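PDB 2D5M: flavoredoxin, which binds flavin mononucleotide and probably carries electrons, as expected of a flavoprotein with a flavin reductase-like domain. Local coordinates for residues Arg73-His78 and Val111-Met116. Sequence-based numbering, arbitrary orientation.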
# COMPACT_ATOMS: atom_id res chain seq x y z
N ARG A 73 -7.42 5.94 -14.39
CA ARG A 73 -7.18 7.37 -14.37
C ARG A 73 -8.40 8.16 -14.81
O ARG A 73 -8.55 9.30 -14.37
CB ARG A 73 -5.97 7.71 -15.25
CG ARG A 73 -6.27 7.81 -16.74
CD ARG A 73 -5.02 8.18 -17.52
NE ARG A 73 -4.00 7.19 -17.41
CZ ARG A 73 -2.70 7.34 -17.71
NH1 ARG A 73 -2.25 8.51 -18.13
NH2 ARG A 73 -1.90 6.28 -17.56
N ALA A 74 -9.27 7.61 -15.65
CA ALA A 74 -10.47 8.36 -16.04
C ALA A 74 -11.39 8.73 -14.89
O ALA A 74 -12.23 9.62 -15.04
CB ALA A 74 -11.24 7.51 -17.08
N TYR A 75 -11.26 8.00 -13.79
CA TYR A 75 -12.15 8.16 -12.65
C TYR A 75 -11.41 8.77 -11.44
O TYR A 75 -11.93 8.68 -10.32
CB TYR A 75 -12.79 6.81 -12.28
CG TYR A 75 -13.69 6.34 -13.39
CD1 TYR A 75 -14.95 6.95 -13.57
CD2 TYR A 75 -13.29 5.36 -14.30
CE1 TYR A 75 -15.79 6.54 -14.59
CE2 TYR A 75 -14.16 4.99 -15.31
CZ TYR A 75 -15.36 5.58 -15.45
OH TYR A 75 -16.23 5.20 -16.48
N VAL A 76 -10.29 9.41 -11.66
CA VAL A 76 -9.56 10.03 -10.58
C VAL A 76 -10.39 11.14 -9.90
O VAL A 76 -10.38 11.23 -8.67
CB VAL A 76 -8.17 10.55 -11.03
CG1 VAL A 76 -8.24 11.72 -11.99
CG2 VAL A 76 -7.33 10.90 -9.78
N ARG A 77 -11.15 11.94 -10.66
CA ARG A 77 -11.93 12.98 -10.03
C ARG A 77 -13.06 12.39 -9.19
O ARG A 77 -13.39 12.86 -8.10
CB ARG A 77 -12.49 13.93 -11.09
CG ARG A 77 -11.40 14.70 -11.86
CD ARG A 77 -11.97 15.71 -12.82
NE ARG A 77 -12.42 16.89 -12.05
CZ ARG A 77 -13.05 17.96 -12.50
NH1 ARG A 77 -13.35 18.13 -13.77
NH2 ARG A 77 -13.39 18.93 -11.64
N HIS A 78 -13.66 11.33 -9.65
CA HIS A 78 -14.75 10.62 -8.98
C HIS A 78 -14.26 10.05 -7.66
O HIS A 78 -14.93 10.14 -6.63
CB HIS A 78 -15.33 9.51 -9.86
CG HIS A 78 -15.71 9.89 -11.26
ND1 HIS A 78 -14.79 10.30 -12.21
CD2 HIS A 78 -16.93 9.90 -11.87
CE1 HIS A 78 -15.39 10.57 -13.30
NE2 HIS A 78 -16.73 10.34 -13.17
N VAL A 111 -18.02 -0.63 -7.71
CA VAL A 111 -18.22 0.37 -8.75
C VAL A 111 -18.12 -0.30 -10.12
O VAL A 111 -17.02 -0.72 -10.52
CB VAL A 111 -17.23 1.53 -8.65
CG1 VAL A 111 -17.59 2.56 -9.70
CG2 VAL A 111 -17.23 2.14 -7.26
N GLY A 112 -19.19 -0.39 -10.83
CA GLY A 112 -19.19 -1.16 -12.08
C GLY A 112 -18.27 -0.62 -13.14
O GLY A 112 -17.72 -1.38 -13.93
N GLU A 113 -18.09 0.69 -13.18
CA GLU A 113 -17.30 1.31 -14.21
C GLU A 113 -15.81 1.09 -14.04
O GLU A 113 -15.06 1.33 -14.99
CB GLU A 113 -17.56 2.83 -14.24
CG GLU A 113 -18.92 3.26 -14.73
CD GLU A 113 -20.07 3.00 -13.84
OE1 GLU A 113 -19.90 2.77 -12.62
OE2 GLU A 113 -21.22 3.09 -14.34
N PHE A 114 -15.38 0.73 -12.82
CA PHE A 114 -13.94 0.60 -12.57
C PHE A 114 -13.44 -0.74 -13.10
O PHE A 114 -14.18 -1.69 -13.22
CB PHE A 114 -13.64 0.74 -11.09
CG PHE A 114 -13.82 2.13 -10.52
CD1 PHE A 114 -14.36 3.21 -11.21
CD2 PHE A 114 -13.40 2.37 -9.21
CE1 PHE A 114 -14.55 4.44 -10.60
CE2 PHE A 114 -13.58 3.59 -8.63
CZ PHE A 114 -14.16 4.62 -9.29
N PRO A 115 -12.15 -0.80 -13.41
CA PRO A 115 -11.62 -1.98 -14.08
C PRO A 115 -11.47 -3.19 -13.19
O PRO A 115 -11.35 -4.34 -13.66
CB PRO A 115 -10.26 -1.49 -14.57
CG PRO A 115 -9.85 -0.39 -13.60
CD PRO A 115 -11.16 0.29 -13.40
N MET A 116 -11.40 -2.97 -11.90
CA MET A 116 -11.08 -4.04 -10.94
C MET A 116 -11.87 -3.80 -9.64
O MET A 116 -11.93 -2.69 -9.14
CB MET A 116 -9.60 -4.03 -10.65
CG MET A 116 -9.09 -5.04 -9.66
SD MET A 116 -7.29 -5.02 -9.88
CE MET A 116 -6.92 -6.25 -8.70
O HOH W 1 -15.73 2.74 -17.35
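Tyr75 packs against the end of the turn in 111-116, its CB and the near part of its ring on Phe114 and its hydroxyl end beside Glu113. Phe114 presents CE1 to the tyrosine, 3.4 Å from Tyr75 CB, while Phe114 CD1 sits over one face of the tyrosine ring. The two ring planes are inclined at 41°, with centroids 5.2 Å apart, so the rings meet at a slant. Farther out, Glu113 contributes its aliphatic part: its CB comes within 3.5 Å of Tyr75 OH. The glutamate chain bends at chi2 (72°) and its carboxylate turns away from the tyrosine, where OE2 is hydrogen-bonded to Thr99 OG1. Tyr75 occupies the N-cap position of helix 76-82, and Glu113 and Phe114 are the last two residues of a type I beta turn, Val111 to Phe114, closed by a hydrogen bond of 3.2 Å from Phe114 N to Val111 O. The contact thus joins the start of a helix to the loop between strands 109-111 and 116-126 within the flavin reductase-like domain, the Phe114 side chain about 12 Å from the bound FMN. Tyrosine suits this half-exposed place because its ring can pack on phenylalanine while its hydroxyl meets water. One such water lies 2.7 Å from Tyr75 OH and donates to Glu113 O, bridging helix start and turn. Phenylalanine, wholly apolar, suits the buried side, where Val111 CG1 lies over one face of the ring, toward its rim, and Pro71 and Ser69 also touch it. On the helix side, Tyr75 CD1 rests 3.6 Å above the ring plane of His78, over its centre.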